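Local coordinates for methanol--corrinoid protein co-methyltransferase (Methanosarcina barkeri, PDB 2I2X) that transfers the methyl group of methanol to the cob(I)amide cofactor of its partner MtaC, a zinc-dependent step of methanogenesis, at residues P41-A46 and I81-E86; W310-V315 and E331-D336; A121-I126 and V263-D268; T66-E71 and T325-S330. All blocks are in the same frame, centred on the assembly; numbering follows the deposited sequence.

Interaction 1 (P41-A46 and I81-E86); sequences PEINYA and IILETE. With K (potassium ion), chain S.
Tyr45 lays one face of its ring over the backbone carbonyl of Glu84, whose O comes within 3.2 Å of Tyr45 CZ, offset toward the rim. The ring lies just past the strand-strand pairing of a beta-alpha-beta unit in the TIM barrel, where strands 40-43 and 80-86 run parallel. At the ring's edge the phenol OH shares a 2.8 Å hydrogen bond with Thr85 OG1, which also bonds to Gln105, and meets Leu83 CB. A phenylalanine at Tyr45 would remove the hydroxyl and would probably leave this end of the ring less firmly placed against Thr85. Along the strands, parallel bonding alternates from one to the other: Ile82 N to Pro41 O, Ile43 N to Ile82 O, and Glu84 N to Ile43 O at 173°, nearly straight. Branched Ile43 suits the barrel's outer face, where its CG2 packs 3.6 Å from Ile81 CD1. Inside, Asn44 ND2 donates to Glu84 OE1 from above the carboxylate plane (2.9 Å), while Thr125 and Lys267 hold Glu84 OE2. Water 1 joins Asn44 OD1 to Glu84 O. Beyond, the extended Glu86, itself bonded to Lys267, reaches potassium with OE2 at 2.3 Å.

Interaction 2 (W310-V315 and E331-D336); sequences WSNESV and ETLAYD. With K (potassium ion), chain S.
Trp310 holds CG anti to its backbone N (chi1 -177°), which carries the indole from strand 309-311 toward helix 325-345, while Asp336 turns CG anti to its carbonyl carbon (chi1 -72°) and meets the ring at its nitrogen corner. Trp310 NE1 donates to Asp336 OD2 over 2.8 Å at 169°, an almost straight bond. The acceptor lies in the indole plane, yet the carboxylate is turned steeply against the ring, so that OD2 is approached from above the carboxylate plane. An aspartate suits this place because its short chain also sets CB against the indole, 3.4 Å from Trp310 CD1. The carboxylate is shared further: Thr290 bonds OD2, and Lys289 of the second subunit forms a salt bridge with OD1, a positive charge that probably helps to keep the buried carboxylate ionised.

Leu333 covers one face of the indole. Its CD2 stands 4.1 Å from the centroid of the five-membered ring, a CH-pi contact, and the same methyl presses on the backbone at Ser311 C (3.5 Å). A branched aliphatic residue suits the place: while CD2 covers ring face and strand backbone, CD1 reaches on to Asn312 OD1, which in turn bonds to Asn44. Past the strand, an ST turn closes where Glu313 N donates to Ser311 OG (2.8 Å); Asp268 also bonds that hydroxyl. The turn sends Glu313 OE1 to potassium at 3.2 Å, and Ser314 touches the corrinoid. Helix on the outside, metal and cofactor loop at the C-terminal end of the strand: this is the layout of a TIM-barrel active site.

Interaction 3 (A121-I126 and V263-D268); sequences ALRHTI and VGPGKD
One hydrogen bond spans the two segments, and it is a weak one: Arg123 NH2 lies 2.5 Å from Pro265 O, but the angle at the hydrogen is only 129°. The carbonyl meets the guanidinium at its edge, near the plane. Arg123 starts with CG anti to the backbone N and bends at chi3 (-140°), and this sets the flat group beside the loop. Its other polar contacts are stronger, since NH1 forms a salt bridge with Glu42 and NH2 bonds to Ser162. An alanine at Arg123 would lose all of these contacts and would probably leave Glu42 without its charged partner in the interior.

Van der Waals contacts are loose. Pro265 CG lies 4.0 Å from Arg123 NH1, the two side chains sliding past each other in opposite directions. Lys267 folds back at chi2 and chi3, so that its CD sits 3.8 Å from Thr125 OG1 and its CE 4.1 Å from Thr125 CG2, tip to tip.

Arg123 and Thr125 line the inside of the TIM barrel on strand 119-126, and residues 263-268 are a loop between helices 240-259 and 273-280, just ahead of the zinc ligand Cys269. The loop's shape owes much to a cis peptide before Pro265, and to Gly264, where a CB would jam against the carbonyl O of Val263.

Charge contacts gather on Lys267. NZ forms a salt bridge with Asp268 OD1 (3.2 Å), the hydrogen bond within it weak, another with Glu84, and hydrogen bonds to Glu86 and, weakly, to zinc-binding Glu164. Its positive charge among these carboxylates probably tempers the negative charge beside the potassium. Thr125 OG1 bonds to Glu84 as well.

Interaction 4 (T66-E71 and T325-S330); sequences TTDVME and TVQCWS
Val326, in the first turn of helix 325-345, points at helix 55-76 and makes the apolar part of this contact. Its CG2, placed between its own backbone N and carbonyl carbon, lies 3.8 Å from Val69 CG2, and the two valines cross at about a right angle. The same methyl touches Asp68 CB at 3.8 Å, so one branch serves two neighbours of the opposing helix. Compact, beta-branched valine suits an interface where the axes of 66-71 and 325-330 come within 8.4 Å and cross at -33°.

Gln327 follows with CG anti to the carbonyl carbon and an extended chain, long enough to lie over the backbone of Asp68. NE2 donates to Asp68 O (3.0 Å, 150°), meeting it from above the carbonyl plane, and CG lies 3.1 Å from the same oxygen. The amide is stacked on the Asp68 carboxylate, their planes 28° apart. Each polar end has another partner: Gln327 OE1 accepts from Thr324 N just before the helix, and Asp68 OD2 bonds to Tyr317. Glutamine thus uses one amide to tie helix to helix and to bind the residue ahead of its own helix.

Trp329 turns the other way, and its ring stacks on Trp329 of the second subunit. Ser330, one turn after Val326, directs OG back to Val326 O (2.5 Å) along a lone pair. That carbonyl also accepts from Ser330 N, so two donors of one residue grip it; the small serine hydroxyl finds its acceptor within its own helix.

Both helices belong to the outer layer of the barrel: Val69 rests on Ile43 of strand 40-43 and Ile81 of strand 80-86, Ser330 also meets Ile43, and helix 95-116 packs against Thr66 and Met70.

Overall arrangement
Interactions 1, 2 and 3 are buried, whereas interaction 4 lies farther out and is only partly so. Strand 40-43 is the common neighbour: strand 80-86 flanks it in interaction 1, strand 309-311 on its other side in interaction 2, and the helices of interaction 4 cover its outer face. Interactions 2 and 4 share helix 325-345, which reaches the second subunit. Chemistry follows depth. The barrel's interior holds the charged network that joins interactions 1 and 3 through Glu84, Thr125 and Lys267, and potassium links Glu86 with Glu313. Outside, between sheet and helices, methyl groups and an indole dominate, with single polar bonds at their margins.

Interaction 1 (P41-A46 and I81-E86)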
# COMPACT_ATOMS: atom_id res chain seq x y z
N PRO A 41 -13.58 0.56 8.59
CA PRO A 41 -12.59 1.10 7.66
C PRO A 41 -13.22 2.15 6.75
O PRO A 41 -14.38 2.01 6.35
CB PRO A 41 -12.14 -0.13 6.86
CG PRO A 41 -13.32 -1.07 6.92
CD PRO A 41 -13.98 -0.83 8.25
N GLU A 42 -12.45 3.18 6.41
CA GLU A 42 -12.89 4.26 5.53
C GLU A 42 -11.85 4.41 4.43
O GLU A 42 -10.72 4.87 4.68
CB GLU A 42 -13.07 5.58 6.32
CG GLU A 42 -13.50 6.83 5.47
CD GLU A 42 -14.26 7.96 6.28
OE1 GLU A 42 -14.05 8.15 7.52
OE2 GLU A 42 -15.11 8.65 5.67
N ILE A 43 -12.20 4.02 3.22
CA ILE A 43 -11.23 4.04 2.13
C ILE A 43 -11.31 5.34 1.31
O ILE A 43 -12.41 5.82 0.98
CB ILE A 43 -11.34 2.77 1.23
CG1 ILE A 43 -10.25 2.73 0.15
CG2 ILE A 43 -12.76 2.65 0.63
CD1 ILE A 43 -8.82 2.39 0.65
N ASN A 44 -10.13 5.89 1.01
CA ASN A 44 -9.97 7.12 0.23
C ASN A 44 -9.21 6.81 -1.04
O ASN A 44 -8.62 5.74 -1.16
CB ASN A 44 -9.26 8.18 1.04
CG ASN A 44 -10.23 8.99 1.87
OD1 ASN A 44 -10.84 9.94 1.38
ND2 ASN A 44 -10.43 8.59 3.13
N TYR A 45 -9.26 7.74 -2.00
CA TYR A 45 -8.80 7.49 -3.38
C TYR A 45 -8.84 8.79 -4.18
O TYR A 45 -9.62 9.67 -3.87
CB TYR A 45 -9.71 6.47 -4.08
CG TYR A 45 -11.18 6.61 -3.70
CD1 TYR A 45 -12.01 7.50 -4.36
CD2 TYR A 45 -11.72 5.85 -2.68
CE1 TYR A 45 -13.35 7.63 -3.99
CE2 TYR A 45 -13.03 5.97 -2.31
CZ TYR A 45 -13.85 6.85 -2.96
OH TYR A 45 -15.16 6.95 -2.57
N ALA A 46 -7.98 8.89 -5.19
CA ALA A 46 -7.95 9.99 -6.16
C ALA A 46 -7.93 9.34 -7.55
O ALA A 46 -7.13 8.43 -7.80
CB ALA A 46 -6.71 10.87 -5.97
N ILE A 81 -18.01 -1.03 5.70
CA ILE A 81 -17.05 -0.20 5.03
C ILE A 81 -17.63 1.18 4.72
O ILE A 81 -18.81 1.28 4.40
CB ILE A 81 -16.52 -0.93 3.76
CG1 ILE A 81 -15.17 -0.33 3.29
CG2 ILE A 81 -17.58 -1.08 2.70
CD1 ILE A 81 -15.33 0.69 2.31
N ILE A 82 -16.80 2.22 4.80
CA ILE A 82 -17.23 3.56 4.37
C ILE A 82 -16.34 3.96 3.20
O ILE A 82 -15.12 3.78 3.27
CB ILE A 82 -17.03 4.59 5.49
CG1 ILE A 82 -18.01 4.33 6.63
CG2 ILE A 82 -17.18 5.99 4.94
CD1 ILE A 82 -17.63 5.01 7.97
N LEU A 83 -16.94 4.49 2.13
CA LEU A 83 -16.16 5.09 1.04
C LEU A 83 -16.14 6.62 1.19
O LEU A 83 -17.20 7.26 1.40
CB LEU A 83 -16.72 4.69 -0.33
CG LEU A 83 -16.57 3.20 -0.79
CD1 LEU A 83 -17.66 2.20 -0.23
CD2 LEU A 83 -16.49 3.11 -2.32
N GLU A 84 -14.96 7.22 1.13
CA GLU A 84 -14.89 8.65 1.14
C GLU A 84 -14.38 9.19 -0.20
O GLU A 84 -13.23 8.91 -0.60
CB GLU A 84 -14.04 9.19 2.30
CG GLU A 84 -13.89 10.74 2.20
CD GLU A 84 -12.97 11.38 3.20
OE1 GLU A 84 -12.28 10.67 3.96
OE2 GLU A 84 -12.92 12.63 3.21
N THR A 85 -15.21 9.99 -0.85
CA THR A 85 -14.84 10.70 -2.07
C THR A 85 -14.48 12.15 -1.78
O THR A 85 -15.36 12.96 -1.47
CB THR A 85 -15.98 10.67 -3.12
OG1 THR A 85 -16.42 9.31 -3.30
CG2 THR A 85 -15.53 11.21 -4.46
N GLU A 86 -13.20 12.48 -1.86
CA GLU A 86 -12.76 13.86 -1.76
C GLU A 86 -12.84 14.50 -3.10
O GLU A 86 -12.02 14.22 -3.94
CB GLU A 86 -11.32 13.96 -1.27
CG GLU A 86 -11.17 13.43 0.13
CD GLU A 86 -9.78 13.58 0.68
OE1 GLU A 86 -8.82 13.03 0.09
OE2 GLU A 86 -9.63 14.24 1.74
K K S . -7.59 15.17 2.41
O HOH W 1 -11.04 10.23 -1.31
O HOH W 2 -8.27 11.46 -1.94

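Interaction 2 (W310-V315 and E331-D336)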
# COMPACT_ATOMS: atom_id res chain seq x y z
N TRP A 310 -11.26 4.32 10.39
CA TRP A 310 -9.82 4.17 10.18
C TRP A 310 -9.58 4.27 8.69
O TRP A 310 -10.13 3.48 7.91
CB TRP A 310 -9.38 2.83 10.73
CG TRP A 310 -7.91 2.48 10.68
CD1 TRP A 310 -7.38 1.31 10.19
CD2 TRP A 310 -6.81 3.24 11.18
NE1 TRP A 310 -6.02 1.31 10.34
CE2 TRP A 310 -5.63 2.48 10.96
CE3 TRP A 310 -6.69 4.50 11.80
CZ2 TRP A 310 -4.35 2.92 11.34
CZ3 TRP A 310 -5.42 4.94 12.18
CH2 TRP A 310 -4.26 4.15 11.94
N SER A 311 -8.80 5.29 8.32
CA SER A 311 -8.61 5.67 6.94
C SER A 311 -7.15 5.57 6.39
O SER A 311 -6.19 5.61 7.16
CB SER A 311 -9.13 7.10 6.79
OG SER A 311 -8.63 7.72 5.62
N ASN A 312 -7.02 5.46 5.07
CA ASN A 312 -5.72 5.45 4.36
C ASN A 312 -5.39 6.80 3.76
O ASN A 312 -4.42 6.93 3.00
CB ASN A 312 -5.74 4.44 3.20
CG ASN A 312 -6.68 4.87 2.10
OD1 ASN A 312 -7.85 5.13 2.37
ND2 ASN A 312 -6.18 4.99 0.86
N GLU A 313 -6.26 7.79 4.05
CA GLU A 313 -6.07 9.21 3.70
C GLU A 313 -6.29 9.44 2.22
O GLU A 313 -7.22 10.14 1.83
CB GLU A 313 -4.71 9.73 4.16
CG GLU A 313 -4.35 11.14 3.69
CD GLU A 313 -5.37 12.22 4.11
OE1 GLU A 313 -5.28 13.34 3.54
OE2 GLU A 313 -6.24 11.98 4.99
N SER A 314 -5.45 8.83 1.40
CA SER A 314 -5.58 8.93 -0.04
C SER A 314 -4.54 8.08 -0.76
O SER A 314 -3.42 7.89 -0.28
CB SER A 314 -5.42 10.37 -0.48
OG SER A 314 -5.95 10.49 -1.78
N VAL A 315 -4.92 7.61 -1.94
CA VAL A 315 -4.01 6.91 -2.83
C VAL A 315 -4.57 7.07 -4.24
O VAL A 315 -5.80 7.12 -4.43
CB VAL A 315 -3.93 5.41 -2.45
CG1 VAL A 315 -5.31 4.70 -2.67
CG2 VAL A 315 -2.76 4.69 -3.19
N GLU A 331 -8.32 -3.61 2.23
CA GLU A 331 -8.10 -4.87 2.94
C GLU A 331 -7.26 -4.68 4.23
O GLU A 331 -7.65 -5.19 5.29
CB GLU A 331 -7.53 -5.97 2.00
CG GLU A 331 -7.06 -7.29 2.73
CD GLU A 331 -6.94 -8.52 1.83
OE1 GLU A 331 -7.60 -8.56 0.77
OE2 GLU A 331 -6.19 -9.47 2.19
N THR A 332 -6.16 -3.93 4.16
CA THR A 332 -5.37 -3.61 5.35
C THR A 332 -6.21 -2.82 6.40
O THR A 332 -6.23 -3.17 7.60
CB THR A 332 -4.08 -2.84 4.96
OG1 THR A 332 -3.45 -3.48 3.83
CG2 THR A 332 -3.13 -2.81 6.09
N LEU A 333 -6.92 -1.79 5.96
CA LEU A 333 -7.77 -1.05 6.88
C LEU A 333 -8.78 -1.96 7.55
O LEU A 333 -8.91 -1.97 8.79
CB LEU A 333 -8.55 0.08 6.15
CG LEU A 333 -7.74 1.21 5.53
CD1 LEU A 333 -8.58 1.99 4.63
CD2 LEU A 333 -7.08 2.12 6.60
N ALA A 334 -9.47 -2.76 6.75
CA ALA A 334 -10.51 -3.62 7.32
C ALA A 334 -9.92 -4.63 8.30
O ALA A 334 -10.56 -4.99 9.30
CB ALA A 334 -11.29 -4.32 6.23
N TYR A 335 -8.70 -5.09 8.04
CA TYR A 335 -8.09 -6.02 8.96
C TYR A 335 -7.68 -5.31 10.25
O TYR A 335 -7.82 -5.86 11.34
CB TYR A 335 -6.89 -6.70 8.29
CG TYR A 335 -7.18 -8.03 7.62
CD1 TYR A 335 -7.73 -9.09 8.35
CD2 TYR A 335 -6.87 -8.24 6.28
CE1 TYR A 335 -7.98 -10.33 7.76
CE2 TYR A 335 -7.12 -9.47 5.68
CZ TYR A 335 -7.69 -10.51 6.42
OH TYR A 335 -7.90 -11.76 5.83
N ASP A 336 -7.16 -4.08 10.13
CA ASP A 336 -6.83 -3.26 11.31
C ASP A 336 -8.09 -3.13 12.14
O ASP A 336 -8.04 -3.25 13.35
CB ASP A 336 -6.30 -1.87 10.94
CG ASP A 336 -4.91 -1.89 10.35
OD1 ASP A 336 -4.16 -2.84 10.64
OD2 ASP A 336 -4.55 -0.98 9.58
K K S . -7.59 15.17 2.41

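Interaction 3 (A121-I126 and V263-D268)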
# COMPACT_ATOMS: atom_id res chain seq x y z
N ALA A 121 -21.53 3.22 4.05
CA ALA A 121 -22.00 4.61 4.01
C ALA A 121 -21.07 5.36 3.10
O ALA A 121 -19.92 4.95 2.91
CB ALA A 121 -22.04 5.25 5.42
N LEU A 122 -21.57 6.41 2.48
CA LEU A 122 -20.77 7.17 1.55
C LEU A 122 -20.50 8.59 2.08
O LEU A 122 -21.40 9.33 2.44
CB LEU A 122 -21.46 7.18 0.19
CG LEU A 122 -20.81 8.06 -0.88
CD1 LEU A 122 -19.42 7.55 -1.22
CD2 LEU A 122 -21.68 8.19 -2.12
N ARG A 123 -19.24 8.97 2.12
CA ARG A 123 -18.89 10.29 2.56
C ARG A 123 -18.36 11.04 1.37
O ARG A 123 -17.49 10.54 0.65
CB ARG A 123 -17.81 10.20 3.59
CG ARG A 123 -17.23 11.53 4.01
CD ARG A 123 -16.13 11.19 4.97
NE ARG A 123 -16.10 12.10 6.07
CZ ARG A 123 -15.87 11.76 7.32
NH1 ARG A 123 -15.63 10.51 7.68
NH2 ARG A 123 -15.88 12.71 8.23
N HIS A 124 -18.92 12.24 1.16
CA HIS A 124 -18.43 13.16 0.18
C HIS A 124 -17.86 14.34 0.91
O HIS A 124 -18.50 14.90 1.80
CB HIS A 124 -19.57 13.63 -0.74
CG HIS A 124 -19.56 12.96 -2.08
ND1 HIS A 124 -19.38 11.60 -2.23
CD2 HIS A 124 -19.69 13.47 -3.32
CE1 HIS A 124 -19.42 11.30 -3.52
NE2 HIS A 124 -19.58 12.41 -4.20
N THR A 125 -16.65 14.71 0.52
CA THR A 125 -15.93 15.85 1.05
C THR A 125 -15.82 16.90 -0.06
O THR A 125 -15.00 16.77 -1.00
CB THR A 125 -14.53 15.41 1.51
OG1 THR A 125 -14.67 14.43 2.54
CG2 THR A 125 -13.68 16.60 2.04
N ILE A 126 -16.67 17.94 0.04
CA ILE A 126 -16.73 19.02 -0.92
C ILE A 126 -15.38 19.72 -0.88
O ILE A 126 -14.72 19.75 0.16
CB ILE A 126 -17.93 19.95 -0.56
CG1 ILE A 126 -19.26 19.34 -1.05
CG2 ILE A 126 -17.81 21.38 -1.19
CD1 ILE A 126 -19.51 17.88 -0.67
N VAL A 263 -22.05 16.32 13.97
CA VAL A 263 -22.27 15.27 14.96
C VAL A 263 -21.21 14.19 14.83
O VAL A 263 -21.18 13.22 15.62
CB VAL A 263 -23.70 14.62 14.79
CG1 VAL A 263 -24.83 15.66 15.05
CG2 VAL A 263 -23.86 13.99 13.41
N GLY A 264 -20.35 14.35 13.83
CA GLY A 264 -19.29 13.39 13.55
C GLY A 264 -19.76 12.34 12.55
O GLY A 264 -20.94 12.29 12.21
N PRO A 265 -18.86 11.46 12.10
CA PRO A 265 -17.44 11.36 12.44
C PRO A 265 -16.60 12.41 11.76
O PRO A 265 -16.79 12.69 10.59
CB PRO A 265 -17.07 9.97 11.91
CG PRO A 265 -18.06 9.69 10.79
CD PRO A 265 -19.32 10.40 11.19
N GLY A 266 -15.66 13.02 12.50
CA GLY A 266 -14.75 13.98 11.91
C GLY A 266 -13.86 13.37 10.85
O GLY A 266 -13.60 12.18 10.85
N LYS A 267 -13.37 14.21 9.96
CA LYS A 267 -12.41 13.81 8.93
C LYS A 267 -11.15 13.19 9.43
O LYS A 267 -10.54 13.65 10.38
CB LYS A 267 -12.01 15.02 8.09
CG LYS A 267 -13.02 15.34 7.00
CD LYS A 267 -12.71 14.53 5.79
CE LYS A 267 -11.46 15.04 5.12
NZ LYS A 267 -11.00 14.04 4.15
N ASP A 268 -10.73 12.16 8.69
CA ASP A 268 -9.55 11.35 8.95
C ASP A 268 -8.27 12.14 9.22
O ASP A 268 -7.52 11.82 10.14
CB ASP A 268 -9.34 10.38 7.79
CG ASP A 268 -9.28 11.07 6.44
OD1 ASP A 268 -9.40 12.32 6.38
OD2 ASP A 268 -9.10 10.37 5.43

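Interaction 4 (T66-E71 and T325-S330)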
# COMPACT_ATOMS: atom_id res chain seq x y z
N THR A 66 -15.48 2.07 -6.82
CA THR A 66 -16.54 1.64 -5.94
C THR A 66 -16.74 0.14 -6.09
O THR A 66 -16.80 -0.60 -5.09
CB THR A 66 -17.86 2.39 -6.20
OG1 THR A 66 -17.61 3.80 -6.21
CG2 THR A 66 -18.88 2.08 -5.14
N THR A 67 -16.82 -0.32 -7.32
CA THR A 67 -16.94 -1.73 -7.56
C THR A 67 -15.75 -2.46 -6.96
O THR A 67 -15.94 -3.43 -6.28
CB THR A 67 -17.11 -2.04 -9.06
OG1 THR A 67 -18.36 -1.47 -9.50
CG2 THR A 67 -17.10 -3.54 -9.34
N ASP A 68 -14.54 -1.98 -7.17
CA ASP A 68 -13.35 -2.69 -6.68
C ASP A 68 -13.30 -2.89 -5.15
O ASP A 68 -12.94 -3.97 -4.64
CB ASP A 68 -12.09 -1.99 -7.15
CG ASP A 68 -11.81 -2.24 -8.61
OD1 ASP A 68 -12.60 -2.97 -9.26
OD2 ASP A 68 -10.80 -1.70 -9.12
N VAL A 69 -13.66 -1.83 -4.45
CA VAL A 69 -13.78 -1.81 -3.00
C VAL A 69 -14.87 -2.77 -2.51
O VAL A 69 -14.61 -3.61 -1.63
CB VAL A 69 -14.12 -0.37 -2.50
CG1 VAL A 69 -14.38 -0.39 -1.01
CG2 VAL A 69 -13.02 0.61 -2.85
N MET A 70 -16.09 -2.65 -3.03
CA MET A 70 -17.17 -3.49 -2.51
C MET A 70 -16.85 -5.00 -2.76
O MET A 70 -17.03 -5.85 -1.90
CB MET A 70 -18.54 -3.11 -3.11
CG MET A 70 -19.02 -1.65 -2.85
SD MET A 70 -19.09 -1.19 -1.09
CE MET A 70 -20.25 -2.36 -0.38
N GLU A 71 -16.33 -5.29 -3.95
CA GLU A 71 -16.00 -6.63 -4.33
C GLU A 71 -14.98 -7.18 -3.32
O GLU A 71 -15.20 -8.24 -2.73
CB GLU A 71 -15.49 -6.65 -5.79
CG GLU A 71 -15.19 -8.04 -6.37
CD GLU A 71 -16.40 -8.99 -6.39
OE1 GLU A 71 -17.57 -8.52 -6.36
OE2 GLU A 71 -16.14 -10.23 -6.45
N THR A 325 -5.27 -0.59 -6.21
CA THR A 325 -4.82 0.16 -5.07
C THR A 325 -5.87 0.35 -3.95
O THR A 325 -5.54 0.22 -2.75
CB THR A 325 -4.34 1.48 -5.62
OG1 THR A 325 -3.42 2.05 -4.72
CG2 THR A 325 -5.48 2.40 -5.92
N VAL A 326 -7.13 0.58 -4.33
CA VAL A 326 -8.21 0.74 -3.37
C VAL A 326 -8.55 -0.56 -2.70
O VAL A 326 -9.03 -0.59 -1.55
CB VAL A 326 -9.52 1.40 -4.00
CG1 VAL A 326 -9.28 2.90 -4.36
CG2 VAL A 326 -10.08 0.60 -5.19
N GLN A 327 -8.28 -1.65 -3.41
CA GLN A 327 -8.44 -2.98 -2.83
C GLN A 327 -7.34 -3.32 -1.85
O GLN A 327 -7.63 -3.79 -0.77
CB GLN A 327 -8.54 -4.04 -3.92
CG GLN A 327 -9.82 -3.95 -4.71
CD GLN A 327 -9.76 -4.83 -5.94
OE1 GLN A 327 -8.68 -4.99 -6.53
NE2 GLN A 327 -10.92 -5.38 -6.34
N CYS A 328 -6.09 -3.07 -2.20
CA CYS A 328 -5.02 -3.42 -1.27
C CYS A 328 -5.20 -2.67 0.05
O CYS A 328 -5.17 -3.27 1.11
CB CYS A 328 -3.66 -3.08 -1.86
SG CYS A 328 -3.41 -3.64 -3.55
N TRP A 329 -5.41 -1.34 -0.03
CA TRP A 329 -5.48 -0.53 1.18
C TRP A 329 -6.77 -0.75 1.94
O TRP A 329 -6.73 -0.73 3.18
CB TRP A 329 -5.21 0.94 0.91
CG TRP A 329 -3.79 1.20 0.51
CD1 TRP A 329 -3.29 1.31 -0.77
CD2 TRP A 329 -2.68 1.36 1.39
NE1 TRP A 329 -1.94 1.53 -0.73
CE2 TRP A 329 -1.54 1.57 0.58
CE3 TRP A 329 -2.53 1.33 2.77
CZ2 TRP A 329 -0.27 1.76 1.11
CZ3 TRP A 329 -1.25 1.52 3.32
CH2 TRP A 329 -0.13 1.73 2.48
N SER A 330 -7.88 -1.02 1.26
CA SER A 330 -9.11 -1.32 2.01
C SER A 330 -8.98 -2.60 2.81
O SER A 330 -9.45 -2.68 3.95
CB SER A 330 -10.39 -1.33 1.14
OG SER A 330 -10.26 -2.16 -0.01